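Local coordinates for invasion-associated protein (Mycobacterium tuberculosis, PDB 4LJ1) that probably binds peptidoglycan through a non-catalytic NlpC/p60 domain adapted from the cell-wall peptidase fold and is associated with host-cell invasion, at residues 73-78 / 128-133; 10-15 / 98-103; 14-19 / 114-119; 21-26 / 108-113. One frame throughout, in Å; residues are numbered along the deposited sequence.

How the contacts relate
Contacts 2, 3 and 4 follow the N-terminal chain across the four-stranded antiparallel sheet: helix 5-16 and the turn after it cover strands 97-103 and 114-118, and the loop 21-26 meets the hairpin end between 106-110 and 114-118. Contact 1, about 20 Å centre to centre from contact 3 and on the opposite side of the chain's centre, is a short two-stranded antiparallel pairing. Contacts 1 to 3 are partly buried; contact 4 lies at the surface. Contact 2, nearest the middle of the chain, is purely apolar; contact 3 combines apolar touches with one CA-H...O contact; contact 4 uses one backbone hydrogen bond; contact 1 has a strongly twisted strand pairing with waters at its loose end.

Contact 1: residues 73-78 / 128-133; sequences VGQKVL and LVRVLG
Val-77 and Leu-128 are a hydrogen-bonded pair of the short two-stranded antiparallel sheet formed by strands 75-77 and 128-130. Their two bonds are Val-77 N to Leu-128 O and Leu-128 N to Val-77 O, each 2.9 Å. Further along, Arg-130 N donates to Gln-75 O at 2.9 Å, and the same oxygen takes a CA-H...O contact from Val-129 CA at 3.2 Å. The strand directions differ by 129°, a marked twist, and a full return bond from Gln-75 to Arg-130 gives way to a water that accepts from Gln-75 N and donates to Arg-130 O.

On the face shared by Gln-75, Val-77 and Arg-130, CG2 of Val-77 packs against Arg-130 CB at 3.6 Å and sits over one side of the guanidinium, displaced toward its rim. Arg-130 reaches this place with CG anti to its backbone N (chi1 -174°) and a bend further out, and its NE and NH2 are fixed by Asp-86, in a salt bridge, and by Gln-81 O. Gln-75 runs beside it, pointing the same way, and a second water joins Gln-75 OE1 to Arg-130 NH1. On the other face Val-129 CG1 presses on Gly-74 CA at 3.5 Å, just where helix 67-73 gives way to the strand. Lys-76 folds back on that end, its NZ bonded to Gly-74 O and Tyr-71 O.

Leu-128 and Val-129, from opposite faces, touch Ile-88 and Phe-89 of strand 87-90, and the backbone of Val-129 bonds to Leu-87, while Leu-132 lies against Ile-7 of helix 5-16 and Tyr-56 of helix 48-57.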
loop_
_atom_site.group_PDB
_atom_site.type_symbol
_atom_site.label_atom_id
_atom_site.label_comp_id
_atom_site.label_asym_id
_atom_site.label_seq_id
_atom_site.Cartn_x
_atom_site.Cartn_y
_atom_site.Cartn_z
ATOM N N VAL A 73 10.103 -9.498 1.285
ATOM C CA VAL A 73 10.954 -9.118 2.426
ATOM C C VAL A 73 10.183 -8.830 3.714
ATOM O O VAL A 73 10.786 -8.782 4.795
ATOM C CB VAL A 73 11.864 -7.911 2.083
ATOM C CG1 VAL A 73 12.759 -8.197 0.865
ATOM C CG2 VAL A 73 11.056 -6.633 1.920
ATOM N N GLY A 74 8.869 -8.630 3.621
ATOM C CA GLY A 74 8.078 -8.152 4.756
ATOM C C GLY A 74 7.744 -9.236 5.785
ATOM O O GLY A 74 7.626 -10.425 5.455
ATOM N N GLN A 75 7.558 -8.813 7.041
ATOM C CA GLN A 75 7.056 -9.681 8.145
ATOM C C GLN A 75 5.642 -10.108 7.808
ATOM O O GLN A 75 4.768 -9.276 7.627
ATOM C CB GLN A 75 7.007 -8.940 9.504
ATOM C CG GLN A 75 6.490 -9.811 10.659
ATOM C CD GLN A 75 6.024 -9.074 11.918
ATOM O OE1 GLN A 75 5.149 -9.556 12.660
ATOM N NE2 GLN A 75 6.624 -7.936 12.184
ATOM N N LYS A 76 5.424 -11.406 7.729
ATOM C CA LYS A 76 4.137 -11.952 7.324
ATOM C C LYS A 76 3.175 -12.045 8.490
ATOM O O LYS A 76 3.545 -12.515 9.564
ATOM C CB LYS A 76 4.314 -13.342 6.706
ATOM C CG LYS A 76 5.325 -13.408 5.572
ATOM C CD LYS A 76 4.923 -12.518 4.404
ATOM C CE LYS A 76 5.826 -12.728 3.195
ATOM N NZ LYS A 76 7.258 -12.364 3.423
ATOM N N VAL A 77 1.941 -11.640 8.256
ATOM C CA VAL A 77 0.865 -11.577 9.249
ATOM C C VAL A 77 -0.363 -12.306 8.668
ATOM O O VAL A 77 -0.806 -12.011 7.559
ATOM C CB VAL A 77 0.441 -10.071 9.401
ATOM C CG1 VAL A 77 -0.836 -9.893 10.230
ATOM C CG2 VAL A 77 1.607 -9.247 9.956
ATOM N N LEU A 78 -0.943 -13.237 9.403
ATOM C CA LEU A 78 -2.195 -13.866 8.995
ATOM C C LEU A 78 -3.352 -12.882 9.085
ATOM O O LEU A 78 -3.349 -12.016 9.951
ATOM C CB LEU A 78 -2.487 -15.107 9.857
ATOM C CG LEU A 78 -1.535 -16.286 9.615
ATOM C CD1 LEU A 78 -1.508 -17.227 10.811
ATOM C CD2 LEU A 78 -1.920 -17.011 8.331
ATOM N N LEU A 128 -0.720 -10.734 4.992
ATOM C CA LEU A 128 -0.420 -9.313 4.977
ATOM C C LEU A 128 1.042 -9.136 5.375
ATOM O O LEU A 128 1.689 -10.078 5.877
ATOM C CB LEU A 128 -1.345 -8.543 5.920
ATOM C CG LEU A 128 -2.840 -8.435 5.570
ATOM C CD1 LEU A 128 -3.574 -9.735 5.911
ATOM C CD2 LEU A 128 -3.489 -7.236 6.262
ATOM N N VAL A 129 1.548 -7.914 5.213
ATOM C CA VAL A 129 2.886 -7.584 5.695
ATOM C C VAL A 129 2.790 -6.494 6.738
ATOM O O VAL A 129 2.128 -5.481 6.541
ATOM C CB VAL A 129 3.815 -7.123 4.562
ATOM C CG1 VAL A 129 5.042 -6.363 5.089
ATOM C CG2 VAL A 129 4.200 -8.321 3.712
ATOM N N ARG A 130 3.489 -6.687 7.852
ATOM C CA ARG A 130 3.648 -5.663 8.858
ATOM C C ARG A 130 4.991 -4.983 8.681
ATOM O O ARG A 130 6.038 -5.600 8.798
ATOM C CB ARG A 130 3.559 -6.239 10.262
ATOM C CG ARG A 130 3.589 -5.135 11.321
ATOM C CD ARG A 130 2.852 -5.496 12.573
ATOM N NE ARG A 130 1.501 -5.905 12.277
ATOM C CZ ARG A 130 0.835 -6.829 12.946
ATOM N NH1 ARG A 130 1.350 -7.419 14.026
ATOM N NH2 ARG A 130 -0.386 -7.123 12.546
ATOM N N VAL A 131 4.955 -3.692 8.422
ATOM C CA VAL A 131 6.128 -2.920 8.119
ATOM C C VAL A 131 6.792 -2.403 9.393
ATOM O O VAL A 131 8.009 -2.472 9.537
ATOM C CB VAL A 131 5.716 -1.735 7.220
ATOM C CG1 VAL A 131 6.895 -0.848 6.906
ATOM C CG2 VAL A 131 5.073 -2.252 5.943
ATOM N N LEU A 132 5.986 -1.911 10.323
ATOM C CA LEU A 132 6.526 -1.281 11.527
ATOM C C LEU A 132 6.766 -2.276 12.646
ATOM O O LEU A 132 5.948 -3.164 12.882
ATOM C CB LEU A 132 5.590 -0.179 11.998
ATOM C CG LEU A 132 5.494 0.972 10.998
ATOM C CD1 LEU A 132 4.403 1.959 11.381
ATOM C CD2 LEU A 132 6.830 1.676 10.862
ATOM N N GLY A 133 7.897 -2.108 13.330
ATOM C CA GLY A 133 8.265 -2.954 14.454
ATOM C C GLY A 133 9.064 -4.150 13.992
ATOM O O GLY A 133 10.057 -4.507 14.618
HETATM O O HOH W 1 8.352 -6.116 7.449
HETATM O O HOH W 2 4.153 -8.116 15.095
HETATM O O HOH W 3 8.311 -5.473 11.070
#

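Contact 2: residues 10-15 / 98-103; sequences VVIARG and VALYLG
Ile-12 and Leu-102 make the closest approach between helix 10-15 and strand 98-103, methyl to methyl, with Ile-12 CG2 3.8 Å from Leu-102 CD2. With CG1 anti to the carbonyl carbon (chi1 -72°) and CG2 anti to the backbone N, the two branches of Ile-12 diverge, CG2 to Leu-102 and CG1 to Leu-100, whose CD2 lies 4.3 Å from Ile-12 CG1. The same leucine methyl is 4.5 Å from Val-11 O. The CB of Leu-100 is directed toward the helix, whereas Ile-12 and Leu-102 leave their backbones across the line to the other segment, bring their ends together and cross obliquely.

Further out, the segment axes come no nearer than 10.0 Å, the interface is mostly filled by side chains, and the helix runs across the strand at 117°. Helix 48-57 packs next to them, with Ile-52 on Leu-100 and Ala-55 on Val-11, and Leu-87 of strand 87-90 also meets Leu-100. Lys-84, from a loop, also touches Ile-12. Tyr-101 turns away from the helix, and its OH is hydrogen-bonded to Gly-105 N.

Helices laid over one face of an antiparallel sheet through a layer of branched aliphatic side chains are characteristic of the alpha+beta, papain-like NlpC/p60 fold.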
loop_
_atom_site.group_PDB
_atom_site.type_symbol
_atom_site.label_atom_id
_atom_site.label_comp_id
_atom_site.label_asym_id
_atom_site.label_seq_id
_atom_site.Cartn_x
_atom_site.Cartn_y
_atom_site.Cartn_z
ATOM N N VAL A 10 0.236 8.570 11.274
ATOM C CA VAL A 10 0.864 9.486 10.316
ATOM C C VAL A 10 0.852 8.871 8.915
ATOM O O VAL A 10 0.516 9.531 7.942
ATOM C CB VAL A 10 2.319 9.857 10.739
ATOM C CG1 VAL A 10 3.053 10.575 9.621
ATOM C CG2 VAL A 10 2.314 10.695 12.026
ATOM N N VAL A 11 1.249 7.614 8.808
ATOM C CA VAL A 11 1.281 6.919 7.525
ATOM C C VAL A 11 -0.112 6.874 6.901
ATOM O O VAL A 11 -0.315 7.169 5.712
ATOM C CB VAL A 11 1.855 5.511 7.734
ATOM C CG1 VAL A 11 1.675 4.642 6.498
ATOM C CG2 VAL A 11 3.320 5.606 8.111
ATOM N N ILE A 12 -1.097 6.527 7.718
ATOM C CA ILE A 12 -2.457 6.467 7.220
ATOM C C ILE A 12 -2.974 7.837 6.786
ATOM O O ILE A 12 -3.616 7.964 5.734
ATOM C CB ILE A 12 -3.401 5.790 8.247
ATOM C CG1 ILE A 12 -3.127 4.277 8.308
ATOM C CG2 ILE A 12 -4.868 6.041 7.881
ATOM C CD1 ILE A 12 -3.796 3.536 9.443
ATOM N N ALA A 13 -2.717 8.865 7.589
ATOM C CA ALA A 13 -3.153 10.206 7.223
ATOM C C ALA A 13 -2.509 10.645 5.908
ATOM O O ALA A 13 -3.151 11.268 5.087
ATOM C CB ALA A 13 -2.808 11.193 8.319
ATOM N N ARG A 14 -1.242 10.315 5.696
ATOM C CA ARG A 14 -0.588 10.654 4.416
ATOM C C ARG A 14 -1.281 9.965 3.251
ATOM O O ARG A 14 -1.560 10.590 2.235
ATOM C CB ARG A 14 0.862 10.256 4.426
ATOM C CG ARG A 14 1.726 11.188 5.243
ATOM C CD ARG A 14 3.106 10.609 5.487
ATOM N NE ARG A 14 3.889 10.515 4.262
ATOM C CZ ARG A 14 4.717 11.450 3.787
ATOM N NH1 ARG A 14 4.930 12.592 4.428
ATOM N NH2 ARG A 14 5.369 11.214 2.679
ATOM N N GLY A 15 -1.568 8.672 3.382
ATOM C CA GLY A 15 -2.327 7.990 2.340
ATOM C C GLY A 15 -3.684 8.617 2.061
ATOM O O GLY A 15 -4.049 8.880 0.917
ATOM N N VAL A 98 -0.699 -3.993 -4.318
ATOM C CA VAL A 98 -0.602 -3.741 -2.882
ATOM C C VAL A 98 -1.597 -2.674 -2.485
ATOM O O VAL A 98 -1.885 -1.775 -3.297
ATOM C CB VAL A 98 0.861 -3.371 -2.491
ATOM C CG1 VAL A 98 1.341 -2.093 -3.205
ATOM C CG2 VAL A 98 1.033 -3.264 -0.982
ATOM N N ALA A 99 -2.096 -2.750 -1.255
ATOM C CA ALA A 99 -3.022 -1.783 -0.690
ATOM C C ALA A 99 -2.697 -1.613 0.784
ATOM O O ALA A 99 -2.028 -2.453 1.366
ATOM C CB ALA A 99 -4.468 -2.236 -0.883
ATOM N N LEU A 100 -3.166 -0.522 1.375
ATOM C CA LEU A 100 -2.888 -0.210 2.774
ATOM C C LEU A 100 -4.123 -0.548 3.620
ATOM O O LEU A 100 -5.205 0.011 3.413
ATOM C CB LEU A 100 -2.564 1.275 2.906
ATOM C CG LEU A 100 -2.198 1.811 4.299
ATOM C CD1 LEU A 100 -0.922 1.163 4.835
ATOM C CD2 LEU A 100 -2.074 3.317 4.282
ATOM N N TYR A 101 -3.984 -1.473 4.580
ATOM C CA TYR A 101 -5.105 -1.809 5.445
ATOM C C TYR A 101 -5.368 -0.685 6.433
ATOM O O TYR A 101 -4.450 -0.203 7.085
ATOM C CB TYR A 101 -4.842 -3.126 6.190
ATOM C CG TYR A 101 -6.052 -3.649 6.957
ATOM C CD1 TYR A 101 -7.309 -3.669 6.376
ATOM C CD2 TYR A 101 -5.947 -4.093 8.260
ATOM C CE1 TYR A 101 -8.414 -4.111 7.059
ATOM C CE2 TYR A 101 -7.061 -4.573 8.940
ATOM C CZ TYR A 101 -8.301 -4.566 8.340
ATOM O OH TYR A 101 -9.450 -5.005 8.995
ATOM N N LEU A 102 -6.635 -0.295 6.556
ATOM C CA LEU A 102 -7.032 0.815 7.424
ATOM C C LEU A 102 -7.701 0.366 8.710
ATOM O O LEU A 102 -8.033 1.210 9.545
ATOM C CB LEU A 102 -7.992 1.739 6.680
ATOM C CG LEU A 102 -7.470 2.356 5.387
ATOM C CD1 LEU A 102 -8.564 3.087 4.644
ATOM C CD2 LEU A 102 -6.286 3.286 5.664
ATOM N N GLY A 103 -7.872 -0.942 8.873
ATOM C CA GLY A 103 -8.673 -1.491 9.945
ATOM C C GLY A 103 -10.141 -1.539 9.565
ATOM O O GLY A 103 -10.584 -0.928 8.578
#

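Contact 3: residues 14-19 / 114-119; sequences RGLSQR and VQVSPV
Gln-18 O and the side chain of Val-114 form the tight part of this contact. The carbonyl oxygen approaches CB at 3.2 Å and lies almost equally close to both methyls, so that it meets all three side-chain carbons of the valine. With CG1 anti to the backbone N (chi1 175°), Val-114 turns that methyl to the Gln-18 side chain as well as to its carbonyl. Leu-51 of helix 48-57 and Phe-46 pack on the same valine and help to bury it. Next to it Arg-19 CA makes a CH...O contact with Val-114 O at 3.5 Å.

The outer side is looser. Here Leu-16 CD2 meets Val-116 CG2 at 3.7 Å, and Arg-19 CD flanks the same methyl more distantly, running alongside the valine in the same direction. Arg-19 is exposed, yet its position is set within the turn: Arg-19 NE donates to Leu-16 O at 2.9 Å with an angle of 159° at the hydrogen, while the backbone N of Arg-19 reaches that oxygen from the opposite face of the carbonyl plane. The Leu-16 methyl that touches Val-116 also lies over one face of the guanidinium.

Directional bonds thus shape the type I turn from Leu-16 to Arg-19, while its junction with strand 114-118 rests on dispersion and one CA-H...O contact; main-chain pairing with Val-114 begins just beyond, at Gly-20 and Val-21.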
loop_
_atom_site.group_PDB
_atom_site.type_symbol
_atom_site.label_atom_id
_atom_site.label_comp_id
_atom_site.label_asym_id
_atom_site.label_seq_id
_atom_site.Cartn_x
_atom_site.Cartn_y
_atom_site.Cartn_z
ATOM N N ARG A 14 -1.242 10.315 5.696
ATOM C CA ARG A 14 -0.588 10.654 4.416
ATOM C C ARG A 14 -1.281 9.965 3.251
ATOM O O ARG A 14 -1.560 10.590 2.235
ATOM C CB ARG A 14 0.862 10.256 4.426
ATOM C CG ARG A 14 1.726 11.188 5.243
ATOM C CD ARG A 14 3.106 10.609 5.487
ATOM N NE ARG A 14 3.889 10.515 4.262
ATOM C CZ ARG A 14 4.717 11.450 3.787
ATOM N NH1 ARG A 14 4.930 12.592 4.428
ATOM N NH2 ARG A 14 5.369 11.214 2.679
ATOM N N GLY A 15 -1.568 8.672 3.382
ATOM C CA GLY A 15 -2.327 7.990 2.340
ATOM C C GLY A 15 -3.684 8.617 2.061
ATOM O O GLY A 15 -4.049 8.880 0.917
ATOM N N LEU A 16 -4.455 8.821 3.136
ATOM C CA LEU A 16 -5.792 9.390 3.010
ATOM C C LEU A 16 -5.799 10.792 2.387
ATOM O O LEU A 16 -6.743 11.155 1.705
ATOM C CB LEU A 16 -6.506 9.418 4.364
ATOM C CG LEU A 16 -6.928 8.061 4.942
ATOM C CD1 LEU A 16 -7.478 8.263 6.351
ATOM C CD2 LEU A 16 -7.959 7.377 4.050
ATOM N N SER A 17 -4.741 11.571 2.598
ATOM C CA SER A 17 -4.652 12.892 1.992
ATOM C C SER A 17 -4.620 12.865 0.469
ATOM O O SER A 17 -4.817 13.891 -0.167
ATOM C CB SER A 17 -3.413 13.634 2.502
ATOM O OG SER A 17 -2.195 13.151 1.940
ATOM N N GLN A 18 -4.342 11.712 -0.123
ATOM C CA GLN A 18 -4.237 11.556 -1.575
ATOM C C GLN A 18 -5.507 10.990 -2.214
ATOM O O GLN A 18 -5.505 10.721 -3.400
ATOM C CB GLN A 18 -3.028 10.677 -1.928
ATOM C CG GLN A 18 -1.729 11.193 -1.334
ATOM C CD GLN A 18 -1.431 12.608 -1.807
ATOM O OE1 GLN A 18 -1.344 12.865 -3.006
ATOM N NE2 GLN A 18 -1.370 13.553 -0.862
ATOM N N ARG A 19 -6.586 10.840 -1.449
ATOM C CA ARG A 19 -7.835 10.363 -2.019
ATOM C C ARG A 19 -8.250 11.231 -3.203
ATOM O O ARG A 19 -8.154 12.460 -3.147
ATOM C CB ARG A 19 -8.953 10.374 -0.977
ATOM C CG ARG A 19 -8.875 9.188 -0.023
ATOM C CD ARG A 19 -9.877 9.281 1.092
ATOM N NE ARG A 19 -9.486 10.271 2.088
ATOM C CZ ARG A 19 -10.190 10.519 3.180
ATOM N NH1 ARG A 19 -9.773 11.417 4.064
ATOM N NH2 ARG A 19 -11.321 9.866 3.420
ATOM N N VAL A 114 -7.109 7.094 -6.231
ATOM C CA VAL A 114 -6.835 6.673 -4.876
ATOM C C VAL A 114 -8.143 6.727 -4.081
ATOM O O VAL A 114 -8.872 7.737 -4.110
ATOM C CB VAL A 114 -5.814 7.634 -4.207
ATOM C CG1 VAL A 114 -5.619 7.261 -2.742
ATOM C CG2 VAL A 114 -4.463 7.613 -4.946
ATOM N N GLN A 115 -8.487 5.639 -3.399
ATOM C CA GLN A 115 -9.802 5.521 -2.775
ATOM C C GLN A 115 -9.822 4.507 -1.662
ATOM O O GLN A 115 -9.045 3.558 -1.668
ATOM C CB GLN A 115 -10.859 5.153 -3.814
ATOM C CG GLN A 115 -10.634 3.769 -4.405
ATOM C CD GLN A 115 -11.346 3.541 -5.717
ATOM O OE1 GLN A 115 -11.938 4.450 -6.293
ATOM N NE2 GLN A 115 -11.309 2.308 -6.185
ATOM N N VAL A 116 -10.729 4.702 -0.702
ATOM C CA VAL A 116 -11.008 3.731 0.335
ATOM C C VAL A 116 -12.077 2.777 -0.193
ATOM O O VAL A 116 -13.072 3.196 -0.776
ATOM C CB VAL A 116 -11.495 4.418 1.622
ATOM C CG1 VAL A 116 -11.910 3.392 2.665
ATOM C CG2 VAL A 116 -10.437 5.377 2.178
ATOM N N SER A 117 -11.868 1.484 0.022
ATOM C CA SER A 117 -12.782 0.426 -0.444
ATOM C C SER A 117 -12.795 -0.702 0.570
ATOM O O SER A 117 -11.797 -0.936 1.221
ATOM C CB SER A 117 -12.270 -0.210 -1.730
ATOM O OG SER A 117 -11.966 0.709 -2.746
ATOM N N PRO A 118 -13.878 -1.477 0.670
ATOM C CA PRO A 118 -13.817 -2.669 1.514
ATOM C C PRO A 118 -12.749 -3.632 1.000
ATOM O O PRO A 118 -12.546 -3.753 -0.204
ATOM C CB PRO A 118 -15.223 -3.263 1.362
ATOM C CG PRO A 118 -16.089 -2.104 1.034
ATOM C CD PRO A 118 -15.244 -1.192 0.211
ATOM N N VAL A 119 -12.074 -4.315 1.915
ATOM C CA VAL A 119 -11.111 -5.323 1.525
ATOM C C VAL A 119 -11.797 -6.403 0.678
ATOM O O VAL A 119 -12.931 -6.829 1.001
ATOM C CB VAL A 119 -10.467 -5.970 2.755
ATOM C CG1 VAL A 119 -9.566 -7.134 2.359
ATOM C CG2 VAL A 119 -9.718 -4.934 3.579
#

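Contact 4: residues 21-26 / 108-113; sequences VPFSWA and LEVGDV
The backbones of Pro-22 and Val-113 meet in a single bridge, secured by Phe-23 N donating to Asp-112 O at 2.9 Å, nearly straight at 179°. The donor sits above the carbonyl plane, 47° out of it. At the other end of the bridge Val-21 O receives a CA-H...O contact from Val-113 CA at 3.2 Å, and the same oxygen also pairs with the backbone N of Val-114.

Phe-23 carries most of the side-chain contact. Its CB rests 3.4 Å from Gly-111 O and close to Asp-112 O, while CG, anti to the backbone N (chi1 176°), starts a ring that then leads away from the hairpin. Val-110 CG1 meets this ring at its edge, in its plane, 3.8 Å from CD1, and the two side chains cross at about a right angle. On the other side of the bridge Val-113 lies against the chain, its CB 3.5 Å from Val-21 O and CG1 facing Pro-22 CA.

Gly-111 N donates to Val-113 O, which closes the bend, and Val-110 also packs on Leu-51 of helix 48-57. Backbone hydrogen bonds also link Pro-22 and Ser-24 to Phe-46. The contact is that of a beta-hairpin connection, here between strands 106-110 and 114-118 of the NlpC/p60 sheet, flanked by an irregular extended segment that borrows one strand-like pairing.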
loop_
_atom_site.group_PDB
_atom_site.type_symbol
_atom_site.label_atom_id
_atom_site.label_comp_id
_atom_site.label_asym_id
_atom_site.label_seq_id
_atom_site.Cartn_x
_atom_site.Cartn_y
_atom_site.Cartn_z
ATOM N N VAL A 21 -6.728 11.337 -6.124
ATOM C CA VAL A 21 -5.650 11.485 -7.095
ATOM C C VAL A 21 -5.765 10.376 -8.130
ATOM O O VAL A 21 -5.978 9.223 -7.763
ATOM C CB VAL A 21 -4.274 11.476 -6.387
ATOM C CG1 VAL A 21 -3.146 11.374 -7.398
ATOM C CG2 VAL A 21 -4.093 12.711 -5.498
ATOM N N PRO A 22 -5.658 10.695 -9.429
ATOM C CA PRO A 22 -5.816 9.641 -10.446
ATOM C C PRO A 22 -4.739 8.580 -10.455
ATOM O O PRO A 22 -3.592 8.821 -10.103
ATOM C CB PRO A 22 -5.803 10.412 -11.782
ATOM C CG PRO A 22 -5.876 11.825 -11.453
ATOM C CD PRO A 22 -5.519 12.037 -10.029
ATOM N N PHE A 23 -5.137 7.402 -10.935
ATOM C CA PHE A 23 -4.172 6.402 -11.340
ATOM C C PHE A 23 -3.262 6.955 -12.442
ATOM O O PHE A 23 -3.732 7.604 -13.388
ATOM C CB PHE A 23 -4.893 5.149 -11.864
ATOM C CG PHE A 23 -3.947 4.107 -12.392
ATOM C CD1 PHE A 23 -3.224 3.305 -11.526
ATOM C CD2 PHE A 23 -3.678 4.013 -13.744
ATOM C CE1 PHE A 23 -2.307 2.366 -12.013
ATOM C CE2 PHE A 23 -2.769 3.086 -14.224
ATOM C CZ PHE A 23 -2.078 2.277 -13.355
ATOM N N SER A 24 -1.981 6.635 -12.351
ATOM C CA SER A 24 -1.041 6.903 -13.426
ATOM C C SER A 24 -0.015 5.781 -13.407
ATOM O O SER A 24 0.638 5.530 -12.402
ATOM C CB SER A 24 -0.343 8.255 -13.218
ATOM O OG SER A 24 0.482 8.518 -14.342
ATOM N N TRP A 25 0.143 5.114 -14.550
ATOM C CA TRP A 25 1.097 4.015 -14.677
ATOM C C TRP A 25 2.473 4.459 -14.265
ATOM O O TRP A 25 2.968 5.430 -14.802
ATOM C CB TRP A 25 1.152 3.548 -16.139
ATOM C CG TRP A 25 2.158 2.465 -16.364
ATOM C CD1 TRP A 25 3.494 2.599 -16.725
ATOM C CD2 TRP A 25 1.951 1.037 -16.158
ATOM N NE1 TRP A 25 4.100 1.371 -16.784
ATOM C CE2 TRP A 25 3.222 0.390 -16.454
ATOM C CE3 TRP A 25 0.861 0.254 -15.806
ATOM C CZ2 TRP A 25 3.379 -0.981 -16.385
ATOM C CZ3 TRP A 25 1.031 -1.133 -15.737
ATOM C CH2 TRP A 25 2.261 -1.732 -16.021
ATOM N N ALA A 26 3.102 3.768 -13.311
ATOM C CA ALA A 26 4.442 4.093 -12.814
ATOM C C ALA A 26 4.512 5.482 -12.182
ATOM O O ALA A 26 5.588 6.060 -12.088
ATOM C CB ALA A 26 5.523 3.901 -13.891
ATOM N N LEU A 108 -7.021 1.260 1.667
ATOM C CA LEU A 108 -6.719 2.357 0.759
ATOM C C LEU A 108 -5.990 1.742 -0.444
ATOM O O LEU A 108 -4.946 1.120 -0.281
ATOM C CB LEU A 108 -5.829 3.392 1.455
ATOM C CG LEU A 108 -5.537 4.643 0.639
ATOM C CD1 LEU A 108 -6.772 5.500 0.460
ATOM C CD2 LEU A 108 -4.394 5.443 1.267
ATOM N N GLU A 109 -6.575 1.922 -1.623
ATOM C CA GLU A 109 -6.070 1.352 -2.845
ATOM C C GLU A 109 -6.031 2.388 -3.952
ATOM O O GLU A 109 -6.545 3.493 -3.810
ATOM C CB GLU A 109 -6.948 0.174 -3.290
ATOM C CG GLU A 109 -8.350 0.601 -3.662
ATOM C CD GLU A 109 -9.116 -0.477 -4.366
ATOM O OE1 GLU A 109 -8.508 -1.488 -4.779
ATOM O OE2 GLU A 109 -10.302 -0.265 -4.599
ATOM N N VAL A 110 -5.444 2.018 -5.078
ATOM C CA VAL A 110 -5.557 2.819 -6.288
ATOM C C VAL A 110 -6.418 2.053 -7.270
ATOM O O VAL A 110 -6.029 0.997 -7.751
ATOM C CB VAL A 110 -4.194 3.179 -6.909
ATOM C CG1 VAL A 110 -4.409 4.162 -8.050
ATOM C CG2 VAL A 110 -3.264 3.769 -5.868
ATOM N N GLY A 111 -7.623 2.563 -7.497
ATOM C CA GLY A 111 -8.495 2.115 -8.583
ATOM C C GLY A 111 -8.318 3.057 -9.749
ATOM O O GLY A 111 -7.203 3.305 -10.163
ATOM N N ASP A 112 -9.401 3.630 -10.265
ATOM C CA ASP A 112 -9.243 4.732 -11.212
ATOM C C ASP A 112 -8.651 5.980 -10.532
ATOM O O ASP A 112 -8.010 6.806 -11.184
ATOM C CB ASP A 112 -10.571 5.117 -11.858
ATOM C CG ASP A 112 -11.121 4.034 -12.757
ATOM O OD1 ASP A 112 -10.352 3.155 -13.191
ATOM O OD2 ASP A 112 -12.329 4.071 -13.029
ATOM N N VAL A 113 -8.899 6.096 -9.226
ATOM C CA VAL A 113 -8.322 7.098 -8.335
ATOM C C VAL A 113 -7.918 6.414 -7.029
ATOM O O VAL A 113 -8.356 5.291 -6.727
ATOM C CB VAL A 113 -9.325 8.272 -8.052
ATOM C CG1 VAL A 113 -9.690 8.987 -9.342
ATOM C CG2 VAL A 113 -10.570 7.805 -7.301
#